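Local atomic coordinates of AceL NrdHF-1-1 Intein (PDB entry 6ZGQ), a protein that excises itself from a precursor and joins the flanking sequences as a naturally split class 3 intein, although this linked variant is splice-inactive. Residues 32-37 / 134-139; 8-13 / 22-27; 78-83 / 96-101; 26-31 / 48-53; 138-143 / 150-155. All coordinates share one frame; numbering follows the deposited sequence.

Contacts 1 and 5 are both buried, contact 5 close to the chain's centre, and share G138 and K139, so the turn after strand 128-135 leads from one into the other. Contact 5 is regular antiparallel pairing with apolar side chains; contact 1 is a strand end meeting a turn, with a glutamine side chain as its main polar link. Contacts 2 and 4 share I26 and T27: contact 2, partly buried, mixes charged and amide groups with an isoleucine, whereas contact 4 is a surface contact without hydrogen bonds, methyl groups resting on each other and on backbone. Contact 3 lies across the chain's centre from both, yet its strand 98-104 pairs with strand 150-154 of contact 5.

Contact 1: 32-37 / 134-139; sequences VLQFDM and LSVPGK
Q34 reaches across to the turn at G138, and its OE1 takes the G138 N-H at 2.9 Å, with an N-H...O angle of 153°. The donor stands above the plane of the amide carbonyl, 42° out of it. With chi1 at 72°, CG of Q34 sits in the crowded position between its own N and carbonyl carbon; the chain beyond is extended, and OE1 ends 3.5 Å from CD of P137. The hydroxyl of T45 is a second hydrogen-bond partner of the same oxygen. The amide also packs close to the glycine: NE2 of Q34 is 3.6 Å from CA of G138, where a CB would clash. A leucine in place of Q34 would probably leave the G138 N-H without its acceptor and the T45 hydroxyl without this mate. V136 to K139 form a type I turn, closed by K139 N to V136 O at 2.9 Å. Beyond it, M37 N gives a weak, 3.4 Å bond to G138 O. The side chains of M37 and K139 cross at about a right angle, SD of M37 lying 3.8 Å from CB of K139 and also touching its CE. OD1 of D36 accepts from T39 N, three residues on. Strand 32-35 runs between strand 42-45, where V32 pairs with T45 and Q34 with S43, and strand 140-144, where L33 meets V142 and F35 meets S140.

Contact 2: 8-13 / 22-27; sequences LLVGTK and NIENIT
N22 OD1 is gripped twice: by K13 NZ at 2.8 Å, tilted 30° from the amide carbonyl plane, and by a water that also donates to G11 O. K13 and N22 lie side by side and point the same way, and the lysine is extended until chi4 (-63°) turns NZ back to the amide. On the other flank, G11 N donates to OE1 of E24 at 2.8 Å, meeting the carboxylate on its syn side. A bend at chi2 (-97°) brings CD of E24 to the side of V10, whose CG2 is 3.3 Å from OE1 of E24. The backbones join where I23 N meets T12 O at 2.8 Å, nearly along the C=O axis. K13 and N22 form an antiparallel non-hydrogen-bonded pair at the ends of strands 13-15 and 20-22, a short hairpin whose two flanking loops are thus held together: L9 to T12 make a type II turn, with G11 at positive phi, and residues 23-25 a 3-10 turn. L9 O accepts both the hydroxyl and the backbone N-H of T12, the T12 OG1 to L9 O distance being 2.8 Å. CB and CG2 of I23 press on T12 O, while CD1 of I23 comes 3.5 Å from CD1 of L8. L8 continues inward onto F141, V143 and H74.

Contact 3: 78-83 / 96-101; sequences YEQGGE and EDKYFI
The Y78 ring runs side by side with the K98 chain, CE2 of Y78 lying 3.5 Å from CG of K98 and 3.6 Å from its CD. The Y99 ring meets E79 O at its edge, in plane, with CD1 of Y99 3.7 Å from that oxygen. The F100 ring approaches CB of Y78 and stacks on F66. K98 carries its ammonium past Y78 to E93 O and to a cation-pi contact with F92. Strands 75-80 and 98-104 are antiparallel neighbours here: E79 and Y99 are a hydrogen-bonded pair, E79 N to Y99 O at 2.7 Å and Y99 N to E79 O at 2.8 Å. Beyond them the 75-80/83-88 hairpin turns in a type II' turn, Q80 to E83. Q80, extended with CG anti to the backbone N (chi1 -179°), sends NE2 to OD2 of D97 at 2.7 Å; the carboxylate is met from above its plane, and amide and carboxylate stand 84° apart. An alanine here removes the amide and would probably leave D97 OD2 and the ammonium of K85, bonded to Q80 OE1, each without this mate. A water bridges G81 N and D97 O. The E79 side chain leaves the sheet on the same side as Y99 and forms salt bridges with R112 and K40.

Contact 4: 26-31 / 48-53; sequences ITLEDE and TKTQKV
A type I turn from T27 to D30, with an ST turn inside it, presents L28 to the start of strand 49-55, and I26 just before it meets T50. T27 OG1 accepts the N-H of E29 at 3.0 Å, and D30 OD2 takes the N-H of T27 at 2.7 Å on the anti side of the carboxylate. The other oxygen of D30 forms a salt bridge with K21. Held this way, L28 lies beside the strand: its CD2 is 3.8 Å from CA of K49 and 3.9 Å from C of T48, so the methyl rests on the backbone between the two residues. The same CD2 comes 4.1 Å from CG2 of T50. CG2 of T50 is the strand's main side-chain contribution: anti to the carbonyl carbon, it reaches I26 O at 3.7 Å and CG2 of I26 at 4.3 Å. No hydrogen bond joins the segments, and van der Waals contact carries the whole meeting. I26 and T50 both also touch L134, in the strand that pairs with 49-55 through T48, K49 and Q51. Here a hydrogen-bonded turn packs against side chains and backbone of the outermost strand of an antiparallel sheet in the all-beta intein fold.

Contact 5: 138-143 / 150-155; sequences GKSFVV and RSVTGA
Strands 140-144 and 150-154 run antiparallel, 149° between their directions: F141 with T153 and V143 with S151 are hydrogen-bonded pairs, F141 N to T153 O at 3.1 Å, and V142 with V152 is a non-hydrogen-bonded one. A155 N adds a bond to K139 O at 3.1 Å, from above the carbonyl plane. On the face of F141 and T153, CG2 of T153 lies over the phenyl ring, 4.2 Å from its centroid, a CH-pi contact. CG2 of T153 also meets CG1 of V143 at 3.7 Å. OG1 of T153, anti to its backbone N (chi1 -160°), bonds to H74 and Q68, and H74 is probably the block B histidine of inteins. CE2 of F141 stands 4.0 Å from CB of A155, most likely the engineered alanine of this variant. On the side of V142 and V152, CG1 of V142 reaches CB of R150 at 3.6 Å, the guanidinium running on to D20, and CG1 of V152 reaches OG of S140 at 3.4 Å, the hydroxyl bonding to F35 O. A water lies near V143 O and S151 OG. This is the C-terminal beta hairpin of the intein (Hint) fold, which carries the splice-site end of the chain into the centre.

Contact 1: 32-37 / 134-139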
# COMPACT_ATOMS: atom_id res chain seq x y z
N VAL A 32 4.05 -5.77 -11.77
CA VAL A 32 3.27 -5.32 -10.61
C VAL A 32 2.19 -4.34 -11.08
O VAL A 32 2.49 -3.48 -11.92
CB VAL A 32 4.19 -4.63 -9.57
CG1 VAL A 32 3.40 -4.00 -8.43
CG2 VAL A 32 5.21 -5.62 -9.02
N LEU A 33 0.97 -4.49 -10.55
CA LEU A 33 -0.12 -3.53 -10.83
C LEU A 33 0.19 -2.23 -10.10
O LEU A 33 0.09 -2.18 -8.86
CB LEU A 33 -1.47 -4.10 -10.38
CG LEU A 33 -2.70 -3.25 -10.74
CD1 LEU A 33 -2.79 -3.04 -12.25
CD2 LEU A 33 -3.98 -3.88 -10.22
N GLN A 34 0.61 -1.21 -10.85
CA GLN A 34 0.88 0.13 -10.31
C GLN A 34 -0.34 1.00 -10.55
O GLN A 34 -1.19 0.66 -11.39
CB GLN A 34 2.16 0.73 -10.92
CG GLN A 34 2.06 1.19 -12.37
CD GLN A 34 3.08 2.26 -12.70
OE1 GLN A 34 4.20 2.23 -12.20
NE2 GLN A 34 2.68 3.22 -13.52
N PHE A 35 -0.42 2.10 -9.79
CA PHE A 35 -1.43 3.16 -9.91
C PHE A 35 -0.65 4.47 -10.06
O PHE A 35 0.14 4.84 -9.18
CB PHE A 35 -2.32 3.16 -8.66
CG PHE A 35 -3.41 4.20 -8.66
CD1 PHE A 35 -4.53 4.07 -9.47
CD2 PHE A 35 -3.34 5.30 -7.81
CE1 PHE A 35 -5.55 5.01 -9.44
CE2 PHE A 35 -4.34 6.25 -7.78
CZ PHE A 35 -5.45 6.11 -8.60
N ASP A 36 -0.85 5.15 -11.20
CA ASP A 36 -0.14 6.41 -11.48
C ASP A 36 -0.84 7.54 -10.73
O ASP A 36 -2.04 7.77 -10.95
CB ASP A 36 -0.08 6.68 -12.99
CG ASP A 36 0.73 7.91 -13.32
OD1 ASP A 36 0.20 9.03 -13.15
OD2 ASP A 36 1.91 7.75 -13.71
N MET A 37 -0.12 8.20 -9.82
CA MET A 37 -0.68 9.24 -8.93
C MET A 37 -1.12 10.48 -9.71
O MET A 37 -2.06 11.16 -9.29
CB MET A 37 0.32 9.64 -7.85
CG MET A 37 0.54 8.59 -6.78
SD MET A 37 1.86 9.09 -5.65
CE MET A 37 1.01 10.33 -4.68
N LEU A 134 8.86 -1.73 -2.64
CA LEU A 134 9.10 -1.66 -4.09
C LEU A 134 9.10 -0.19 -4.55
O LEU A 134 8.39 0.62 -3.96
CB LEU A 134 7.99 -2.39 -4.85
CG LEU A 134 7.61 -3.78 -4.37
CD1 LEU A 134 6.43 -4.31 -5.18
CD2 LEU A 134 8.80 -4.71 -4.46
N SER A 135 9.89 0.11 -5.58
CA SER A 135 9.78 1.35 -6.35
C SER A 135 9.16 1.01 -7.71
O SER A 135 9.62 0.06 -8.36
CB SER A 135 11.15 2.01 -6.52
OG SER A 135 11.74 2.21 -5.24
N VAL A 136 8.11 1.74 -8.09
CA VAL A 136 7.49 1.68 -9.43
C VAL A 136 7.33 3.11 -9.97
O VAL A 136 7.13 4.04 -9.20
CB VAL A 136 6.12 0.94 -9.42
CG1 VAL A 136 6.32 -0.56 -9.29
CG2 VAL A 136 5.21 1.45 -8.31
N PRO A 137 7.44 3.31 -11.30
CA PRO A 137 7.31 4.64 -11.91
C PRO A 137 6.10 5.48 -11.45
O PRO A 137 6.23 6.69 -11.28
CB PRO A 137 7.18 4.32 -13.40
CG PRO A 137 7.98 3.07 -13.57
CD PRO A 137 7.73 2.27 -12.31
N GLY A 138 4.94 4.84 -11.28
CA GLY A 138 3.69 5.51 -10.88
C GLY A 138 3.68 5.94 -9.42
O GLY A 138 2.78 6.68 -9.02
N LYS A 139 4.66 5.44 -8.65
CA LYS A 139 4.92 5.81 -7.24
C LYS A 139 3.92 5.18 -6.26
O LYS A 139 3.94 5.53 -5.07
CB LYS A 139 4.95 7.34 -7.04
CG LYS A 139 5.98 8.09 -7.88
CD LYS A 139 6.03 9.58 -7.54
CE LYS A 139 4.76 10.35 -7.91
NZ LYS A 139 4.55 10.51 -9.37

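Contact 2: 8-13 / 22-27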
# COMPACT_ATOMS: atom_id res chain seq x y z
N LEU A 8 6.59 -2.35 3.83
CA LEU A 8 5.35 -3.09 4.17
C LEU A 8 5.71 -4.39 4.88
O LEU A 8 6.71 -5.01 4.50
CB LEU A 8 4.58 -3.42 2.88
CG LEU A 8 4.21 -2.23 2.02
CD1 LEU A 8 3.85 -2.66 0.60
CD2 LEU A 8 3.05 -1.46 2.65
N LEU A 9 4.89 -4.80 5.86
CA LEU A 9 5.13 -6.02 6.66
C LEU A 9 5.30 -7.21 5.73
O LEU A 9 4.57 -7.31 4.73
CB LEU A 9 3.95 -6.29 7.61
CG LEU A 9 4.13 -7.47 8.56
CD1 LEU A 9 5.31 -7.23 9.48
CD2 LEU A 9 2.87 -7.72 9.37
N VAL A 10 6.25 -8.10 6.05
CA VAL A 10 6.47 -9.34 5.27
C VAL A 10 5.13 -10.07 5.12
O VAL A 10 4.28 -10.01 6.04
CB VAL A 10 7.54 -10.26 5.92
CG1 VAL A 10 7.13 -10.73 7.31
CG2 VAL A 10 7.86 -11.46 5.03
N GLY A 11 4.92 -10.68 3.95
CA GLY A 11 3.73 -11.48 3.67
C GLY A 11 2.57 -10.67 3.14
O GLY A 11 1.55 -11.25 2.76
N THR A 12 2.69 -9.33 3.14
CA THR A 12 1.80 -8.47 2.35
C THR A 12 1.85 -8.96 0.90
O THR A 12 2.95 -9.09 0.36
CB THR A 12 2.24 -7.00 2.43
OG1 THR A 12 2.05 -6.54 3.77
CG2 THR A 12 1.43 -6.10 1.50
N LYS A 13 0.69 -9.25 0.30
CA LYS A 13 0.64 -9.69 -1.11
C LYS A 13 0.58 -8.46 -2.02
O LYS A 13 -0.10 -7.50 -1.69
CB LYS A 13 -0.56 -10.61 -1.36
CG LYS A 13 -0.33 -12.02 -0.83
CD LYS A 13 -1.55 -12.89 -1.02
CE LYS A 13 -1.36 -14.20 -0.29
NZ LYS A 13 -0.21 -14.99 -0.81
N ASN A 22 3.40 -12.75 -2.62
CA ASN A 22 4.03 -12.33 -1.36
C ASN A 22 5.13 -11.31 -1.68
O ASN A 22 5.97 -11.58 -2.55
CB ASN A 22 4.60 -13.54 -0.61
CG ASN A 22 3.54 -14.57 -0.27
OD1 ASN A 22 2.39 -14.21 -0.04
ND2 ASN A 22 3.92 -15.84 -0.24
N ILE A 23 5.08 -10.14 -1.04
CA ILE A 23 5.97 -9.02 -1.37
C ILE A 23 7.44 -9.46 -1.29
O ILE A 23 8.24 -9.05 -2.13
CB ILE A 23 5.68 -7.76 -0.51
CG1 ILE A 23 6.52 -6.56 -1.01
CG2 ILE A 23 5.92 -8.03 0.97
CD1 ILE A 23 5.98 -5.21 -0.59
N GLU A 24 7.78 -10.33 -0.32
CA GLU A 24 9.17 -10.80 -0.11
C GLU A 24 9.68 -11.64 -1.29
O GLU A 24 10.88 -11.91 -1.35
CB GLU A 24 9.30 -11.63 1.17
CG GLU A 24 8.47 -12.91 1.16
CD GLU A 24 7.15 -12.77 1.88
OE1 GLU A 24 6.63 -11.64 1.99
OE2 GLU A 24 6.63 -13.80 2.35
N ASN A 25 8.77 -12.06 -2.18
CA ASN A 25 9.10 -12.86 -3.38
C ASN A 25 9.10 -12.03 -4.67
O ASN A 25 9.42 -12.57 -5.72
CB ASN A 25 8.13 -14.04 -3.53
CG ASN A 25 8.22 -15.01 -2.38
OD1 ASN A 25 7.20 -15.41 -1.81
ND2 ASN A 25 9.43 -15.39 -2.01
N ILE A 26 8.76 -10.74 -4.59
CA ILE A 26 8.76 -9.84 -5.76
C ILE A 26 10.22 -9.60 -6.21
O ILE A 26 11.08 -9.33 -5.36
CB ILE A 26 8.06 -8.49 -5.46
CG1 ILE A 26 6.55 -8.68 -5.24
CG2 ILE A 26 8.34 -7.46 -6.56
CD1 ILE A 26 5.76 -8.97 -6.50
N THR A 27 10.47 -9.75 -7.52
CA THR A 27 11.76 -9.44 -8.17
C THR A 27 11.54 -8.29 -9.16
O THR A 27 10.39 -7.88 -9.37
CB THR A 27 12.33 -10.64 -8.95
OG1 THR A 27 11.66 -10.74 -10.21
CG2 THR A 27 12.19 -11.96 -8.18
O HOH W 1 1.36 -14.07 2.86

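Contact 3: 78-83 / 96-101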
# COMPACT_ATOMS: atom_id res chain seq x y z
N TYR A 78 -3.81 8.48 -0.60
CA TYR A 78 -5.23 8.80 -0.42
C TYR A 78 -5.62 9.82 -1.48
O TYR A 78 -4.72 10.44 -2.08
CB TYR A 78 -5.49 9.31 1.00
CG TYR A 78 -4.73 10.55 1.39
CD1 TYR A 78 -3.44 10.48 1.89
CD2 TYR A 78 -5.31 11.81 1.28
CE1 TYR A 78 -2.75 11.62 2.26
CE2 TYR A 78 -4.63 12.96 1.64
CZ TYR A 78 -3.34 12.85 2.13
OH TYR A 78 -2.65 13.98 2.49
N GLU A 79 -6.92 9.94 -1.73
CA GLU A 79 -7.50 11.00 -2.58
C GLU A 79 -8.07 12.08 -1.65
O GLU A 79 -8.64 11.74 -0.60
CB GLU A 79 -8.61 10.43 -3.49
CG GLU A 79 -9.07 11.43 -4.54
CD GLU A 79 -10.13 10.91 -5.49
OE1 GLU A 79 -10.46 9.71 -5.46
OE2 GLU A 79 -10.63 11.73 -6.29
N GLN A 80 -7.84 13.34 -2.01
CA GLN A 80 -8.46 14.52 -1.38
C GLN A 80 -8.75 15.54 -2.48
O GLN A 80 -7.86 15.85 -3.29
CB GLN A 80 -7.54 15.10 -0.30
CG GLN A 80 -8.11 16.31 0.41
CD GLN A 80 -7.13 16.88 1.41
OE1 GLN A 80 -5.92 16.73 1.27
NE2 GLN A 80 -7.65 17.56 2.43
N GLY A 81 -9.99 16.06 -2.51
CA GLY A 81 -10.51 16.77 -3.69
C GLY A 81 -10.48 15.81 -4.87
O GLY A 81 -10.93 14.66 -4.74
N GLY A 82 -9.92 16.26 -6.00
CA GLY A 82 -9.75 15.43 -7.20
C GLY A 82 -8.34 14.89 -7.38
O GLY A 82 -8.07 14.23 -8.39
N GLU A 83 -7.46 15.14 -6.40
CA GLU A 83 -6.00 14.90 -6.50
C GLU A 83 -5.60 13.69 -5.65
O GLU A 83 -6.23 13.45 -4.62
CB GLU A 83 -5.23 16.14 -6.02
CG GLU A 83 -5.48 17.38 -6.89
CD GLU A 83 -4.34 18.38 -6.85
OE1 GLU A 83 -4.61 19.58 -6.64
OE2 GLU A 83 -3.17 17.98 -7.04
N GLU A 96 -12.77 13.48 7.08
CA GLU A 96 -13.92 13.11 6.24
C GLU A 96 -13.67 13.41 4.75
O GLU A 96 -14.36 12.85 3.90
CB GLU A 96 -15.18 13.81 6.75
CG GLU A 96 -15.57 13.36 8.14
CD GLU A 96 -16.98 13.75 8.56
OE1 GLU A 96 -17.42 14.88 8.24
OE2 GLU A 96 -17.64 12.93 9.22
N ASP A 97 -12.67 14.27 4.47
CA ASP A 97 -12.34 14.72 3.10
C ASP A 97 -11.13 13.99 2.50
O ASP A 97 -10.76 14.28 1.35
CB ASP A 97 -12.13 16.26 3.07
CG ASP A 97 -10.78 16.72 3.62
OD1 ASP A 97 -10.25 16.07 4.56
OD2 ASP A 97 -10.26 17.74 3.13
N LYS A 98 -10.53 13.05 3.26
CA LYS A 98 -9.42 12.20 2.78
C LYS A 98 -9.91 10.75 2.66
O LYS A 98 -10.46 10.22 3.63
CB LYS A 98 -8.22 12.24 3.73
CG LYS A 98 -7.42 13.55 3.73
CD LYS A 98 -6.29 13.49 4.74
CE LYS A 98 -5.98 14.86 5.33
NZ LYS A 98 -5.26 14.72 6.62
N TYR A 99 -9.68 10.14 1.50
CA TYR A 99 -10.23 8.83 1.13
C TYR A 99 -9.12 7.87 0.73
O TYR A 99 -8.30 8.23 -0.12
CB TYR A 99 -11.20 8.99 -0.04
CG TYR A 99 -12.37 9.89 0.28
CD1 TYR A 99 -12.26 11.27 0.16
CD2 TYR A 99 -13.57 9.36 0.72
CE1 TYR A 99 -13.32 12.10 0.47
CE2 TYR A 99 -14.63 10.18 1.03
CZ TYR A 99 -14.51 11.55 0.90
OH TYR A 99 -15.58 12.36 1.21
N PHE A 100 -9.09 6.68 1.35
CA PHE A 100 -8.22 5.57 0.92
C PHE A 100 -8.84 4.92 -0.32
O PHE A 100 -10.06 5.03 -0.53
CB PHE A 100 -8.00 4.55 2.05
CG PHE A 100 -7.15 5.07 3.18
CD1 PHE A 100 -5.85 5.50 2.95
CD2 PHE A 100 -7.64 5.11 4.48
CE1 PHE A 100 -5.06 5.96 3.99
CE2 PHE A 100 -6.86 5.58 5.52
CZ PHE A 100 -5.57 6.00 5.28
N ILE A 101 -7.99 4.26 -1.12
CA ILE A 101 -8.34 3.77 -2.46
C ILE A 101 -8.38 2.24 -2.46
O ILE A 101 -7.32 1.61 -2.33
CB ILE A 101 -7.32 4.30 -3.51
CG1 ILE A 101 -7.18 5.82 -3.41
CG2 ILE A 101 -7.73 3.89 -4.93
CD1 ILE A 101 -6.02 6.41 -4.20
O HOH W 2 -11.82 14.99 -1.04

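Contact 4: 26-31 / 48-53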
# COMPACT_ATOMS: atom_id res chain seq x y z
N ILE A 26 8.76 -10.74 -4.59
CA ILE A 26 8.76 -9.84 -5.76
C ILE A 26 10.22 -9.60 -6.21
O ILE A 26 11.08 -9.33 -5.36
CB ILE A 26 8.06 -8.49 -5.46
CG1 ILE A 26 6.55 -8.68 -5.24
CG2 ILE A 26 8.34 -7.46 -6.56
CD1 ILE A 26 5.76 -8.97 -6.50
N THR A 27 10.47 -9.75 -7.52
CA THR A 27 11.76 -9.44 -8.17
C THR A 27 11.54 -8.29 -9.16
O THR A 27 10.39 -7.88 -9.37
CB THR A 27 12.33 -10.64 -8.95
OG1 THR A 27 11.66 -10.74 -10.21
CG2 THR A 27 12.19 -11.96 -8.18
N LEU A 28 12.63 -7.81 -9.76
CA LEU A 28 12.59 -6.73 -10.76
C LEU A 28 11.93 -7.23 -12.06
O LEU A 28 11.50 -6.41 -12.88
CB LEU A 28 14.00 -6.21 -11.03
CG LEU A 28 14.81 -5.82 -9.78
CD1 LEU A 28 16.22 -5.41 -10.17
CD2 LEU A 28 14.11 -4.72 -9.01
N GLU A 29 11.82 -8.56 -12.21
CA GLU A 29 11.22 -9.20 -13.40
C GLU A 29 9.70 -9.43 -13.27
O GLU A 29 9.06 -9.83 -14.25
CB GLU A 29 11.91 -10.54 -13.68
CG GLU A 29 13.38 -10.40 -14.05
CD GLU A 29 13.85 -11.50 -14.96
OE1 GLU A 29 13.71 -12.69 -14.59
OE2 GLU A 29 14.36 -11.19 -16.06
N ASP A 30 9.14 -9.17 -12.08
CA ASP A 30 7.68 -9.28 -11.86
C ASP A 30 6.96 -8.09 -12.51
O ASP A 30 7.55 -7.02 -12.64
CB ASP A 30 7.33 -9.38 -10.37
CG ASP A 30 7.58 -10.76 -9.79
OD1 ASP A 30 7.06 -11.73 -10.36
OD2 ASP A 30 8.32 -10.86 -8.79
N GLU A 31 5.71 -8.31 -12.90
CA GLU A 31 4.84 -7.29 -13.51
C GLU A 31 3.78 -6.87 -12.48
O GLU A 31 2.74 -7.53 -12.37
CB GLU A 31 4.18 -7.85 -14.77
CG GLU A 31 5.20 -8.33 -15.79
CD GLU A 31 4.54 -8.92 -17.03
OE1 GLU A 31 4.17 -10.11 -17.00
OE2 GLU A 31 4.39 -8.17 -18.01
N THR A 48 11.62 -1.09 -10.09
CA THR A 48 13.00 -0.63 -10.37
C THR A 48 13.91 -0.87 -9.16
O THR A 48 15.13 -0.87 -9.31
CB THR A 48 13.03 0.86 -10.76
OG1 THR A 48 12.53 1.63 -9.66
CG2 THR A 48 12.20 1.13 -12.01
N LYS A 49 13.33 -1.08 -7.97
CA LYS A 49 14.08 -1.60 -6.82
C LYS A 49 13.16 -2.30 -5.81
O LYS A 49 11.98 -1.94 -5.71
CB LYS A 49 14.93 -0.51 -6.14
CG LYS A 49 14.17 0.71 -5.65
CD LYS A 49 14.99 1.58 -4.72
CE LYS A 49 16.11 2.33 -5.44
NZ LYS A 49 15.59 3.39 -6.37
N THR A 50 13.71 -3.31 -5.13
CA THR A 50 13.09 -4.00 -3.98
C THR A 50 14.02 -3.77 -2.77
O THR A 50 15.23 -3.66 -2.97
CB THR A 50 12.95 -5.51 -4.24
OG1 THR A 50 14.25 -6.08 -4.35
CG2 THR A 50 12.17 -5.79 -5.51
N GLN A 51 13.44 -3.66 -1.57
CA GLN A 51 14.18 -3.37 -0.34
C GLN A 51 13.75 -4.38 0.73
O GLN A 51 12.57 -4.74 0.79
CB GLN A 51 13.95 -1.92 0.14
CG GLN A 51 13.06 -1.78 1.37
CD GLN A 51 13.08 -0.41 2.03
OE1 GLN A 51 12.79 -0.29 3.22
NE2 GLN A 51 13.41 0.63 1.27
N LYS A 52 14.72 -4.83 1.53
CA LYS A 52 14.50 -5.70 2.69
C LYS A 52 15.08 -4.99 3.92
O LYS A 52 16.26 -4.61 3.90
CB LYS A 52 15.19 -7.06 2.47
CG LYS A 52 14.83 -8.15 3.47
CD LYS A 52 15.86 -9.27 3.50
CE LYS A 52 16.08 -9.91 2.14
NZ LYS A 52 17.30 -10.75 2.15
N VAL A 53 14.25 -4.75 4.93
CA VAL A 53 14.65 -4.11 6.19
C VAL A 53 14.00 -4.88 7.34
O VAL A 53 12.95 -5.48 7.13
CB VAL A 53 14.25 -2.60 6.20
CG1 VAL A 53 12.79 -2.41 6.59
CG2 VAL A 53 15.17 -1.78 7.10

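Contact 5: 138-143 / 150-155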
# COMPACT_ATOMS: atom_id res chain seq x y z
N GLY A 138 4.94 4.84 -11.28
CA GLY A 138 3.69 5.51 -10.88
C GLY A 138 3.68 5.94 -9.42
O GLY A 138 2.78 6.68 -9.02
N LYS A 139 4.66 5.44 -8.65
CA LYS A 139 4.92 5.81 -7.24
C LYS A 139 3.92 5.18 -6.26
O LYS A 139 3.94 5.53 -5.07
CB LYS A 139 4.95 7.34 -7.04
CG LYS A 139 5.98 8.09 -7.88
CD LYS A 139 6.03 9.58 -7.54
CE LYS A 139 4.76 10.35 -7.91
NZ LYS A 139 4.55 10.51 -9.37
N SER A 140 3.06 4.28 -6.75
CA SER A 140 2.12 3.52 -5.91
C SER A 140 1.71 2.23 -6.64
O SER A 140 1.76 2.20 -7.87
CB SER A 140 0.90 4.36 -5.55
OG SER A 140 -0.05 4.39 -6.60
N PHE A 141 1.32 1.20 -5.87
CA PHE A 141 0.94 -0.12 -6.42
C PHE A 141 -0.15 -0.76 -5.56
O PHE A 141 -0.46 -0.26 -4.48
CB PHE A 141 2.17 -1.03 -6.60
CG PHE A 141 2.95 -1.27 -5.33
CD1 PHE A 141 2.58 -2.27 -4.45
CD2 PHE A 141 4.05 -0.49 -5.01
CE1 PHE A 141 3.28 -2.50 -3.28
CE2 PHE A 141 4.76 -0.71 -3.84
CZ PHE A 141 4.37 -1.71 -2.98
N VAL A 142 -0.75 -1.85 -6.07
CA VAL A 142 -1.92 -2.50 -5.46
C VAL A 142 -1.44 -3.68 -4.60
O VAL A 142 -0.65 -4.51 -5.07
CB VAL A 142 -2.95 -2.94 -6.54
CG1 VAL A 142 -4.17 -3.63 -5.93
CG2 VAL A 142 -3.42 -1.74 -7.35
N VAL A 143 -1.90 -3.72 -3.35
CA VAL A 143 -1.64 -4.84 -2.41
C VAL A 143 -2.98 -5.52 -2.09
O VAL A 143 -4.03 -4.86 -2.16
CB VAL A 143 -0.95 -4.36 -1.10
CG1 VAL A 143 0.48 -3.91 -1.37
CG2 VAL A 143 -1.74 -3.26 -0.40
N ARG A 150 -8.19 -5.55 -2.22
CA ARG A 150 -7.08 -4.85 -2.87
C ARG A 150 -7.21 -3.34 -2.60
O ARG A 150 -8.33 -2.83 -2.53
CB ARG A 150 -7.05 -5.18 -4.38
CG ARG A 150 -6.87 -6.67 -4.63
CD ARG A 150 -6.56 -7.07 -6.06
NE ARG A 150 -6.36 -8.52 -6.08
CZ ARG A 150 -7.33 -9.43 -6.03
NH1 ARG A 150 -8.61 -9.07 -6.00
NH2 ARG A 150 -7.01 -10.72 -6.02
N SER A 151 -6.07 -2.68 -2.38
CA SER A 151 -5.99 -1.23 -2.10
C SER A 151 -4.67 -0.67 -2.63
O SER A 151 -3.74 -1.45 -2.89
CB SER A 151 -6.12 -0.96 -0.60
OG SER A 151 -5.09 -1.60 0.15
N VAL A 152 -4.61 0.65 -2.81
CA VAL A 152 -3.42 1.35 -3.33
C VAL A 152 -2.57 1.74 -2.11
O VAL A 152 -3.12 2.22 -1.12
CB VAL A 152 -3.81 2.59 -4.18
CG1 VAL A 152 -2.61 3.43 -4.59
CG2 VAL A 152 -4.59 2.16 -5.42
N THR A 153 -1.26 1.47 -2.18
CA THR A 153 -0.30 1.85 -1.14
C THR A 153 0.92 2.50 -1.80
O THR A 153 1.15 2.26 -2.99
CB THR A 153 0.10 0.64 -0.27
OG1 THR A 153 0.63 1.12 0.96
CG2 THR A 153 1.13 -0.25 -0.97
N GLY A 154 1.67 3.32 -1.05
CA GLY A 154 2.85 4.01 -1.59
C GLY A 154 4.01 3.08 -1.91
O GLY A 154 4.24 2.11 -1.17
N ALA A 155 4.71 3.37 -3.01
CA ALA A 155 6.04 2.83 -3.34
C ALA A 155 7.11 3.65 -2.62
O ALA A 155 6.80 4.75 -2.16
CB ALA A 155 6.27 2.88 -4.85
O HOH W 3 -4.95 -4.31 0.62